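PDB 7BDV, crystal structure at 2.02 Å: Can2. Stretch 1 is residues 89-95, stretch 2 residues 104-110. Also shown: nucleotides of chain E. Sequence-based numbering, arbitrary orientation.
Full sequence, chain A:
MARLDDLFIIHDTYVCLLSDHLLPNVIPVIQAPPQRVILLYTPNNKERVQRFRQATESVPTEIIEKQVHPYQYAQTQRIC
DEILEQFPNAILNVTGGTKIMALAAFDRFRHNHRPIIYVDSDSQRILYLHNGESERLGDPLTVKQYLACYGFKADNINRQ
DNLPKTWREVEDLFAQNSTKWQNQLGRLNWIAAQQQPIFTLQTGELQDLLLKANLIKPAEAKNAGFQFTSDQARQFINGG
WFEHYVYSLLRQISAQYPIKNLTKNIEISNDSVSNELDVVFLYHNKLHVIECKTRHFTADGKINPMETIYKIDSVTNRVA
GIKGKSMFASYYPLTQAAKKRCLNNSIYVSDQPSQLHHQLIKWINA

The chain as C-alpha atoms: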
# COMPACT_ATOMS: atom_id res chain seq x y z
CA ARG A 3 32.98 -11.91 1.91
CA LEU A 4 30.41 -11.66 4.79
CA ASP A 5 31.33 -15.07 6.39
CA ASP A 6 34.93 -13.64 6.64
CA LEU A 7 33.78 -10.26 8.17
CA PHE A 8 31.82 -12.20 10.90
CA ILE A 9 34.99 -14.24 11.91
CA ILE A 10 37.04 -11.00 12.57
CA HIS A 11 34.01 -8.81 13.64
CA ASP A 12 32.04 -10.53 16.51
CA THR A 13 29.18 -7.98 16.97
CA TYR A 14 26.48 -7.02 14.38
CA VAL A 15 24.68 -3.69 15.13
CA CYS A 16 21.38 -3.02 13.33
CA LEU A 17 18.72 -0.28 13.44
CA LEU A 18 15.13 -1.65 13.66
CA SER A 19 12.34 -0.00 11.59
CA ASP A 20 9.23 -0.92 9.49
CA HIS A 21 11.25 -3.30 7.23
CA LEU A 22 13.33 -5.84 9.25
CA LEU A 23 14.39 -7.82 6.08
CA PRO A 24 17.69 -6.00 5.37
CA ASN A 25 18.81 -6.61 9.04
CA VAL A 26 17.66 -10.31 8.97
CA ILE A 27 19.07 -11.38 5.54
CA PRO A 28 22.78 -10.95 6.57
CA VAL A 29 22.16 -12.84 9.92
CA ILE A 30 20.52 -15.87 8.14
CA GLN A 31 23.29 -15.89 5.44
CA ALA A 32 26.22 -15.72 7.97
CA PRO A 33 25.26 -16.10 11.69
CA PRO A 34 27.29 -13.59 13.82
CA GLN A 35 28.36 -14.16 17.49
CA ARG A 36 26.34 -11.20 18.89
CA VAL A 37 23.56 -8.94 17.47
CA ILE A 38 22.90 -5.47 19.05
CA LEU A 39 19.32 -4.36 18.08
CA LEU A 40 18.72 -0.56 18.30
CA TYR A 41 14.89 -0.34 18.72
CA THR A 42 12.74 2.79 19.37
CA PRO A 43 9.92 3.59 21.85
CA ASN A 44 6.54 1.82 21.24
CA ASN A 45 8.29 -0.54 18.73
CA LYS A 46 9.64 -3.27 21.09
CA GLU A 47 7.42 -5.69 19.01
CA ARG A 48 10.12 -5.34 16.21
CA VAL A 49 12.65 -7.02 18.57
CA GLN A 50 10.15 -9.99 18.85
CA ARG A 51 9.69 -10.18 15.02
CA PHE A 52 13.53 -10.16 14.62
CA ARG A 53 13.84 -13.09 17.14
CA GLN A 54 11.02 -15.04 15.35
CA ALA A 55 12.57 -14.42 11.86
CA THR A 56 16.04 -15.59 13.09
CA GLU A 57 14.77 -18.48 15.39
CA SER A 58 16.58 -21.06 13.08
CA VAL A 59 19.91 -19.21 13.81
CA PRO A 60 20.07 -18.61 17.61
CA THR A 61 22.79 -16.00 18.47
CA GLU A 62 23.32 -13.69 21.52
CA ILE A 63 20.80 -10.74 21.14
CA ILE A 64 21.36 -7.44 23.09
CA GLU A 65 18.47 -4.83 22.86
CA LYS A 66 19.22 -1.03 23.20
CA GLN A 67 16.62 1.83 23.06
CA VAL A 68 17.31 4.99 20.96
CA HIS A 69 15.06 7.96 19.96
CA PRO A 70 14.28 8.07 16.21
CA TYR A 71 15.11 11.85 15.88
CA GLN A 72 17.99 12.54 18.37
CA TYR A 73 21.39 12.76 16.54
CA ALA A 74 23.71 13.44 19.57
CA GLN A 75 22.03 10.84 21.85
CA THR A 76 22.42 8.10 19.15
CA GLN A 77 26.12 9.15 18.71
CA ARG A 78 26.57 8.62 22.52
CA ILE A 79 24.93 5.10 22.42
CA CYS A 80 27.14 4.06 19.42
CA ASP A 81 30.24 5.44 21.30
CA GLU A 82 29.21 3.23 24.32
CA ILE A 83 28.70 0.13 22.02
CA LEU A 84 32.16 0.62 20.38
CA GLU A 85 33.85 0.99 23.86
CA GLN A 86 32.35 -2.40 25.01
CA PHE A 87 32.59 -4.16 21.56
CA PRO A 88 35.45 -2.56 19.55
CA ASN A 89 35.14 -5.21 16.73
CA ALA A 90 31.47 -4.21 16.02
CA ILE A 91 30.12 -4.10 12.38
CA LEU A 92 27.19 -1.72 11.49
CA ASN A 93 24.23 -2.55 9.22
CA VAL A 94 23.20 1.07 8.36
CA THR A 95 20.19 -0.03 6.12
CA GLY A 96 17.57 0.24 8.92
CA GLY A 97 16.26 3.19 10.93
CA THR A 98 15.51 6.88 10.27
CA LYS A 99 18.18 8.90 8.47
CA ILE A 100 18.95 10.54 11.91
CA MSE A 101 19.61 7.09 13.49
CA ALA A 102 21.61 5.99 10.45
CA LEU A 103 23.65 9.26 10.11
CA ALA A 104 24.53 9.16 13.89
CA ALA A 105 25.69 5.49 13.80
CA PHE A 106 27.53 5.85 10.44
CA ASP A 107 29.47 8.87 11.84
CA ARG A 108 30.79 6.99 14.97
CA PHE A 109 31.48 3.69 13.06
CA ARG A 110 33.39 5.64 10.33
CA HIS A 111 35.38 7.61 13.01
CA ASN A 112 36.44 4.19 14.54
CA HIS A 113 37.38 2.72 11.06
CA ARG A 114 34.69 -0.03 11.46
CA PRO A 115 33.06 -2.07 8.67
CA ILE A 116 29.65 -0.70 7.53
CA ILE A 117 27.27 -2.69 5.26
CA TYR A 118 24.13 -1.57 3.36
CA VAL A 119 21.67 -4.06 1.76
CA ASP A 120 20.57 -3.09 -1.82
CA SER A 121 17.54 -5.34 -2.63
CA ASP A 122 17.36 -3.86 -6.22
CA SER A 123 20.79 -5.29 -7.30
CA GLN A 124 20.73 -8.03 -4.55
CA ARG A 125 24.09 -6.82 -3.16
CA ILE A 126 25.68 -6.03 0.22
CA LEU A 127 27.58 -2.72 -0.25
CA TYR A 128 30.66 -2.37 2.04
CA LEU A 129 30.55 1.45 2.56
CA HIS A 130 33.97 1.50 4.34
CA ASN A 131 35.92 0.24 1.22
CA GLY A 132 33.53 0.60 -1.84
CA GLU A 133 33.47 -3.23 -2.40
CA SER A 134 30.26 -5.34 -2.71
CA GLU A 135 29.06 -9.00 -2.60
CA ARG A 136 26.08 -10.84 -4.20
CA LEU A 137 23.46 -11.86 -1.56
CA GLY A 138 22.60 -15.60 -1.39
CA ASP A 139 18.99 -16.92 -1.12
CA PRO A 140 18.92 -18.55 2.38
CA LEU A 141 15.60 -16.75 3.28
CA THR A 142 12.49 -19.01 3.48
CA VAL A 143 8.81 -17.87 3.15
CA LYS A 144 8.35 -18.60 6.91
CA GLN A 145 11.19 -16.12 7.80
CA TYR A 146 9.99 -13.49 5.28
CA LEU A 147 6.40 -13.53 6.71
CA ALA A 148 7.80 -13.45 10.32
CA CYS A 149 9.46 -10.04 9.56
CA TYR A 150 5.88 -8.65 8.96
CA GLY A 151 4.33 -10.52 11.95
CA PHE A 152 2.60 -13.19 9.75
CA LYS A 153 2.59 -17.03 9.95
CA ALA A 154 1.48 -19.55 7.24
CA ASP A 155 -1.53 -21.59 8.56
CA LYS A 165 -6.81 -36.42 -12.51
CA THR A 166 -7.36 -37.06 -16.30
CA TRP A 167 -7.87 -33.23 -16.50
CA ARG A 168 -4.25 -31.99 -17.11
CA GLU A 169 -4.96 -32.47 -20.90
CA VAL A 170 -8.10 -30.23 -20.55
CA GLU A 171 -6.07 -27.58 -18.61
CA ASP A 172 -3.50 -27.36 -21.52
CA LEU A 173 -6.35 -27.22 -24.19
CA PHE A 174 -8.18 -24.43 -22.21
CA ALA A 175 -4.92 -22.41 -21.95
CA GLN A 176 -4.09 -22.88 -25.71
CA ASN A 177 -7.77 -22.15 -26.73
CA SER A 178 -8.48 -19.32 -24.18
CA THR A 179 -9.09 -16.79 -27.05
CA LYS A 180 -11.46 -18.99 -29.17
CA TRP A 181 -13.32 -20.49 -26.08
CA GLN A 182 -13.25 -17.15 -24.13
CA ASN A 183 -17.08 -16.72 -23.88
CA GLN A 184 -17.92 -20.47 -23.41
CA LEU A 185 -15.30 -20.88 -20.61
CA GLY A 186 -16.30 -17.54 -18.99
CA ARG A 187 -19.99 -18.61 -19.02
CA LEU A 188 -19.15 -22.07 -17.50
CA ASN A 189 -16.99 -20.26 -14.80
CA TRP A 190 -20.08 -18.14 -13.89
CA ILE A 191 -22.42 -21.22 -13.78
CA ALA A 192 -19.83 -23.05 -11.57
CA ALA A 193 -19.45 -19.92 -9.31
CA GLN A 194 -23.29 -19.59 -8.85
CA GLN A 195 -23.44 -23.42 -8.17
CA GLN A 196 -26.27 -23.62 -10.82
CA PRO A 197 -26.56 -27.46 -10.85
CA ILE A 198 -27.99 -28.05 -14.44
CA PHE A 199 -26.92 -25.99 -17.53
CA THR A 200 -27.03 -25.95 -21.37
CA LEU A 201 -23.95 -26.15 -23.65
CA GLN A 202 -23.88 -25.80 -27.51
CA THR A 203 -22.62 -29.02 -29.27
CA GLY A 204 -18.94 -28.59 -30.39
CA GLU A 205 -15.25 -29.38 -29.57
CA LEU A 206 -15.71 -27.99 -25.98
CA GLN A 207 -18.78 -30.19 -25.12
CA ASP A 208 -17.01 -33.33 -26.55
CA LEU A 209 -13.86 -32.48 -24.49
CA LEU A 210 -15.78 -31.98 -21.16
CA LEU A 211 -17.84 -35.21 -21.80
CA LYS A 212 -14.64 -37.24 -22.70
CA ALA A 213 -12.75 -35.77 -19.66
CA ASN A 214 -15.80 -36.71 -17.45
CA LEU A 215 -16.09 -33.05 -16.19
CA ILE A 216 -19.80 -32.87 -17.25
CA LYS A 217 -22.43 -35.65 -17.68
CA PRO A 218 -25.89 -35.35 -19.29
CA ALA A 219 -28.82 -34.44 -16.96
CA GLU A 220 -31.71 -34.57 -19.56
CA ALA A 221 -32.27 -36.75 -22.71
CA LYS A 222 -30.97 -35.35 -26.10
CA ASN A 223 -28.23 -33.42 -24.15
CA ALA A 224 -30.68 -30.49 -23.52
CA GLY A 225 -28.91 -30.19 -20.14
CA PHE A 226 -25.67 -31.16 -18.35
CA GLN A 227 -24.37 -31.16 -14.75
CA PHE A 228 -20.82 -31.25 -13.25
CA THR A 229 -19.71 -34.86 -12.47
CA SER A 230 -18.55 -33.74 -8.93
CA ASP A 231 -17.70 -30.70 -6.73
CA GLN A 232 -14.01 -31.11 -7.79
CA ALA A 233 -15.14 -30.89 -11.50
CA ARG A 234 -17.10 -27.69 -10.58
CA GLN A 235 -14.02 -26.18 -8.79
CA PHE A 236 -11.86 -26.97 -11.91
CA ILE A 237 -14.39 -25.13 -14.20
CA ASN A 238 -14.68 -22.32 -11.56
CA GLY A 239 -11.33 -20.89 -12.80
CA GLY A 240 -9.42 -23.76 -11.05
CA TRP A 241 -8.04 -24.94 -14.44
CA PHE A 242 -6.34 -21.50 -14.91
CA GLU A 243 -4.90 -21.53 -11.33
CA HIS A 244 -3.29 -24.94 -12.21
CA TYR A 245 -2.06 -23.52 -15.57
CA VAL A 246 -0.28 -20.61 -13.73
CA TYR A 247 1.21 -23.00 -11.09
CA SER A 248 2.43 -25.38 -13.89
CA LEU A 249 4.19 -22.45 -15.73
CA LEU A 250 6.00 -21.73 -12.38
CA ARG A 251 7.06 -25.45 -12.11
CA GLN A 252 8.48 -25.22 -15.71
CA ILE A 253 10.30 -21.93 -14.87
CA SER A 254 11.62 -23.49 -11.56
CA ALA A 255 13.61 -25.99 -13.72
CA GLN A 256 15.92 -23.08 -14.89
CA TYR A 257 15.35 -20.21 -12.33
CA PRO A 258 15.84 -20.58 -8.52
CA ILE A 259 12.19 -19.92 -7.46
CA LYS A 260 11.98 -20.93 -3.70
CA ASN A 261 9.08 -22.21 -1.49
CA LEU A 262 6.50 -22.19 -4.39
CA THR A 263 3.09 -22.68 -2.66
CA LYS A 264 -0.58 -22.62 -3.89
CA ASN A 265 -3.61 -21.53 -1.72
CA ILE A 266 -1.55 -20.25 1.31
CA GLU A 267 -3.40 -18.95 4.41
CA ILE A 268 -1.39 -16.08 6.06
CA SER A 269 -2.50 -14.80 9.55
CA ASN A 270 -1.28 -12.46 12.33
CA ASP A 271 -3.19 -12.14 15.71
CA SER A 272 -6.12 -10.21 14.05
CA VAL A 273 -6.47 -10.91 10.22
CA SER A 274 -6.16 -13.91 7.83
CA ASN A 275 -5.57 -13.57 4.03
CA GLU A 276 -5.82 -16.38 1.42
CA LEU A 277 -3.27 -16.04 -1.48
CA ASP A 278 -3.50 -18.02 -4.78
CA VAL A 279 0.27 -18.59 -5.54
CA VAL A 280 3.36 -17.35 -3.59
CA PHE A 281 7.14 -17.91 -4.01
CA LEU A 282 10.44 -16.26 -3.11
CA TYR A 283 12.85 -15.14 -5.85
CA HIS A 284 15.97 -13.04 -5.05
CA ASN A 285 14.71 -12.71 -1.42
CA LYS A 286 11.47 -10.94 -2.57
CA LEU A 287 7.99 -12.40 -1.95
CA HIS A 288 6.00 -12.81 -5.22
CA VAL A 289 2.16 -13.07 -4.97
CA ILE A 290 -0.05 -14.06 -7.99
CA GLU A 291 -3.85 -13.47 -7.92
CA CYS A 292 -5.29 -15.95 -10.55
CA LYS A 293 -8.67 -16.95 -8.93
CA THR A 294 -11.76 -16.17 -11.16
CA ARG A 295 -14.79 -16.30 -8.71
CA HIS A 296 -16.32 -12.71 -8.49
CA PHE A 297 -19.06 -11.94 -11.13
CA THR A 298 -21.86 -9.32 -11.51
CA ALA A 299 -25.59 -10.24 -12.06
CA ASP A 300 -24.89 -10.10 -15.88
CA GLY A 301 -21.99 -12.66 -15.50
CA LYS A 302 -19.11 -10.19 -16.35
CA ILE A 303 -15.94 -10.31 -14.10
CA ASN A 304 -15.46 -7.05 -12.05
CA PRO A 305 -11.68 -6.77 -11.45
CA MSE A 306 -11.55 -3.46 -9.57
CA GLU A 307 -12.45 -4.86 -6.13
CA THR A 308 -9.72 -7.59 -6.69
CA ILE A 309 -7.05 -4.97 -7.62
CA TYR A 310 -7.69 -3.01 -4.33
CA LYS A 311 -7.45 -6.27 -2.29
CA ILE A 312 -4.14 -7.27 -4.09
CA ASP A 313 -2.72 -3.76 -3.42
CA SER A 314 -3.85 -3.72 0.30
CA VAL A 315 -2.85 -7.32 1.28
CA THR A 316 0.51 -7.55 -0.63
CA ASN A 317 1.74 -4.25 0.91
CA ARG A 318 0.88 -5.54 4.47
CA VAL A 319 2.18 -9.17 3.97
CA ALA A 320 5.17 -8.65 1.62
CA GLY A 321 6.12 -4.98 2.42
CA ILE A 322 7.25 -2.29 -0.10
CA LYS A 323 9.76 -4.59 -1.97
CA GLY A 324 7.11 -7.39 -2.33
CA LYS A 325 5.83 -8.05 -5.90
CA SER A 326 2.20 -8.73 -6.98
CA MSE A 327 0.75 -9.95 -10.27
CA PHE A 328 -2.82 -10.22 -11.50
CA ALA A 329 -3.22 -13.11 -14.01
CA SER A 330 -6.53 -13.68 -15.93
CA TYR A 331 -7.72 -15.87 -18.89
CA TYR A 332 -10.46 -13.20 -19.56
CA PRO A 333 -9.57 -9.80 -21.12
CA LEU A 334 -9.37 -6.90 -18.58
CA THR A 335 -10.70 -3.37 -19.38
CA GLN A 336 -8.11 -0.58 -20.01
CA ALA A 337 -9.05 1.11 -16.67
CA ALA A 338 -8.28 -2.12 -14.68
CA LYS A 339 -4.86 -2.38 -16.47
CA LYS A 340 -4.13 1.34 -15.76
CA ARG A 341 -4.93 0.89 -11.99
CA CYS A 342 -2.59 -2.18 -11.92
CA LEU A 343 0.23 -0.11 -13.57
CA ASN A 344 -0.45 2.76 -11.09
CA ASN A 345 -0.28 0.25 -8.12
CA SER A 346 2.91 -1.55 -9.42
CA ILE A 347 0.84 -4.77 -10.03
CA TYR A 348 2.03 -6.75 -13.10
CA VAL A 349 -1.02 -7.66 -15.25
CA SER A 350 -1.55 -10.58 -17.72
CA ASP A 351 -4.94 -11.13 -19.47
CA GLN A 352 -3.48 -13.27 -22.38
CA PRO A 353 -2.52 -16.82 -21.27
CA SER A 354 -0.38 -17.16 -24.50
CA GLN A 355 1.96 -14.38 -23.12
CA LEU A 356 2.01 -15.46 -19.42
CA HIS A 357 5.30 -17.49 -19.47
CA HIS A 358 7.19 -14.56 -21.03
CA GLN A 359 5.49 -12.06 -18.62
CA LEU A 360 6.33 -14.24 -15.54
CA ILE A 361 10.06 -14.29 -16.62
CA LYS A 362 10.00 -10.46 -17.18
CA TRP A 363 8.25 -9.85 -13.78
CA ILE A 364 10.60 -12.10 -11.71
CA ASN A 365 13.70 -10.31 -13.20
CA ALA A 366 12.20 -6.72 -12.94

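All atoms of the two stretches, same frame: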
# COMPACT_ATOMS: atom_id res chain seq x y z
N ASN A 89 35.14 -4.47 18.01
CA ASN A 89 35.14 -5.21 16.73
C ASN A 89 33.72 -5.24 16.12
O ASN A 89 33.43 -6.15 15.35
CB ASN A 89 35.70 -6.62 16.92
CG ASN A 89 37.07 -6.62 17.57
OD1 ASN A 89 37.25 -7.18 18.66
ND2 ASN A 89 38.02 -5.96 16.93
N ALA A 90 32.87 -4.26 16.46
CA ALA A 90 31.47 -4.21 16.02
C ALA A 90 31.45 -3.96 14.50
O ALA A 90 32.37 -3.30 14.01
CB ALA A 90 30.77 -3.12 16.78
N ILE A 91 30.44 -4.46 13.79
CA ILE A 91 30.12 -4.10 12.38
C ILE A 91 28.70 -3.50 12.37
O ILE A 91 27.84 -4.01 13.11
CB ILE A 91 30.27 -5.32 11.45
CG1 ILE A 91 29.69 -5.11 10.05
CG2 ILE A 91 29.66 -6.55 12.08
CD1 ILE A 91 30.11 -6.17 9.07
N LEU A 92 28.48 -2.45 11.58
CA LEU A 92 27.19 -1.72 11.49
C LEU A 92 26.49 -2.10 10.19
O LEU A 92 27.11 -2.00 9.12
CB LEU A 92 27.42 -0.21 11.56
CG LEU A 92 26.17 0.64 11.37
CD1 LEU A 92 25.26 0.52 12.57
CD2 LEU A 92 26.52 2.11 11.15
N ASN A 93 25.24 -2.53 10.30
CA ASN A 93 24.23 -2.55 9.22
C ASN A 93 23.46 -1.24 9.28
O ASN A 93 22.70 -1.07 10.20
CB ASN A 93 23.35 -3.79 9.30
CG ASN A 93 22.46 -3.93 8.08
OD1 ASN A 93 22.20 -2.96 7.35
ND2 ASN A 93 21.98 -5.13 7.86
N VAL A 94 23.71 -0.33 8.34
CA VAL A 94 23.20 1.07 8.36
C VAL A 94 21.91 1.16 7.51
O VAL A 94 21.42 2.28 7.26
CB VAL A 94 24.31 2.03 7.87
CG1 VAL A 94 24.56 1.92 6.37
CG2 VAL A 94 24.07 3.50 8.26
N THR A 95 21.36 0.02 7.07
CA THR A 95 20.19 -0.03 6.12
C THR A 95 18.90 0.35 6.86
O THR A 95 18.03 1.00 6.28
CB THR A 95 20.01 -1.41 5.48
OG1 THR A 95 21.26 -2.05 5.25
CG2 THR A 95 19.23 -1.34 4.18
N ALA A 104 23.86 9.15 12.56
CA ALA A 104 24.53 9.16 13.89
C ALA A 104 25.48 7.96 13.98
O ALA A 104 26.65 8.16 14.31
CB ALA A 104 23.50 9.15 14.98
N ALA A 105 24.97 6.78 13.65
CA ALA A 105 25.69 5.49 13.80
C ALA A 105 26.80 5.43 12.76
O ALA A 105 27.92 5.09 13.10
CB ALA A 105 24.71 4.35 13.69
N PHE A 106 26.51 5.77 11.50
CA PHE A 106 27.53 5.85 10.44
C PHE A 106 28.71 6.68 10.92
O PHE A 106 29.87 6.20 10.85
CB PHE A 106 26.93 6.43 9.16
CG PHE A 106 27.85 6.34 7.98
CD1 PHE A 106 27.96 5.18 7.24
CD2 PHE A 106 28.59 7.44 7.60
CE1 PHE A 106 28.78 5.13 6.13
CE2 PHE A 106 29.39 7.40 6.46
CZ PHE A 106 29.50 6.24 5.74
N ASP A 107 28.44 7.90 11.39
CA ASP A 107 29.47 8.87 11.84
C ASP A 107 30.45 8.23 12.84
O ASP A 107 31.66 8.40 12.66
CB ASP A 107 28.82 10.11 12.45
CG ASP A 107 29.84 11.17 12.85
OD1 ASP A 107 30.32 11.89 11.95
OD2 ASP A 107 30.18 11.24 14.06
N ARG A 108 29.95 7.55 13.88
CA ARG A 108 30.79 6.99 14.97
C ARG A 108 31.52 5.73 14.48
O ARG A 108 32.67 5.52 14.88
CB ARG A 108 29.95 6.64 16.20
CG ARG A 108 29.20 7.82 16.79
CD ARG A 108 29.95 9.14 16.73
NE ARG A 108 31.21 9.05 17.45
CZ ARG A 108 32.26 9.84 17.27
NH1 ARG A 108 32.25 10.79 16.35
NH2 ARG A 108 33.34 9.66 18.01
N PHE A 109 30.88 4.92 13.62
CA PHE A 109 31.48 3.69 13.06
C PHE A 109 32.57 4.07 12.05
O PHE A 109 33.62 3.41 12.02
CB PHE A 109 30.41 2.76 12.51
CG PHE A 109 29.83 1.84 13.55
CD1 PHE A 109 28.90 2.30 14.46
CD2 PHE A 109 30.19 0.51 13.59
CE1 PHE A 109 28.36 1.45 15.41
CE2 PHE A 109 29.67 -0.34 14.55
CZ PHE A 109 28.74 0.13 15.45
N ARG A 110 32.36 5.14 11.27
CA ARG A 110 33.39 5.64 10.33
C ARG A 110 34.59 6.18 11.13
O ARG A 110 35.75 5.81 10.82
CB ARG A 110 32.81 6.72 9.41
CG ARG A 110 33.79 7.20 8.35
CD ARG A 110 33.21 8.25 7.41
NE ARG A 110 32.90 9.47 8.13
CZ ARG A 110 32.03 10.40 7.72
NH1 ARG A 110 31.39 10.27 6.58
NH2 ARG A 110 31.81 11.46 8.48
P A E 1 12.47 1.64 6.69
OP1 A E 1 12.27 0.43 7.58
OP2 A E 1 11.34 1.74 5.68
O5' A E 1 13.87 1.51 5.93
C5' A E 1 14.08 0.31 5.19
C4' A E 1 15.27 0.55 4.31
O4' A E 1 15.75 -0.72 3.85
C3' A E 1 15.00 1.36 3.03
O3' A E 1 16.22 1.86 2.57
C2' A E 1 14.64 0.27 2.05
O2' A E 1 14.83 0.71 0.72
C1' A E 1 15.71 -0.76 2.44
N9 A E 1 15.52 -2.12 2.08
C8 A E 1 16.52 -2.95 1.65
N7 A E 1 16.12 -4.17 1.42
C5 A E 1 14.78 -4.14 1.75
C6 A E 1 13.79 -5.14 1.73
N6 A E 1 14.01 -6.40 1.37
N1 A E 1 12.56 -4.79 2.14
C2 A E 1 12.34 -3.53 2.52
N3 A E 1 13.16 -2.51 2.54
C4 A E 1 14.40 -2.89 2.17

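A short β-strand that includes I91, L92 and N93 packs against a helix that spans all of residues 104-110 and runs on past both ends. The two elements lie nearly antiparallel: their N-to-C directions differ by 148°, and their axes approach to 9.5 Å, a spacing that leaves room for one layer of side chains between them. The backbones come nearest at L92 and F109, with CA atoms 7.1 Å apart, and at V94 and F106, where the CA-CA distance is 6.8 Å; the first stretch thus advances by two residues while the helix steps back by three. Within the helix, F109 N donates to A105 O at 3.0 Å and R110 N to F106 O at 2.7 Å, whereas the bond from R108 N to A104 O is weak at 3.4 Å. No hydrogen bond joins the two stretches, and the 290 Å² buried between them is apolar packing.

The alternation of the strand sets the pattern. A90, L92 and V94 direct their CA-to-CB bonds toward the helix, while that of I91 points away. L92 and F109 form the heart of the contact, each with 83 Å² covered by the other stretch. L92 CB lies over one face of the F109 ring, 3.7 Å from its centroid and 17° off the normal, so that its C-H groups meet the π cloud in a CH-π contact; the closest pair is L92 CB to F109 CD2, 3.5 Å. The same ring reaches along the strand to A90, whose CB sits 3.7 Å from F109 CE2. Further along, L92 CD2 rests 3.8 Å from A105 CB and 3.7 Å from F106 N, close against the helix backbone. V94 makes a looser contact, V94 CG2 lying 4.2 Å from F106 CB, the latter on a CA-to-CB bond that points sideways.

Some polar groups bond within their own stretches, and several also bond elsewhere in the structure. N93 OD1 accepts from T95 N at 3.1 Å and from T95 OG1 at a very short 2.5 Å. The backbone there meets the nucleotide: T95 O is 3.4 Å from C4' of the adenosine monophosphate A1 of chain E. On the helix, the CA-to-CB bond of D107 points away from the strand, and its carboxylate pairs with two arginines, through a salt bridge from R108 NH1 to D107 OD2 at 3.1 Å and a long one from R110 NH2 to D107 OD1 at 3.8 Å.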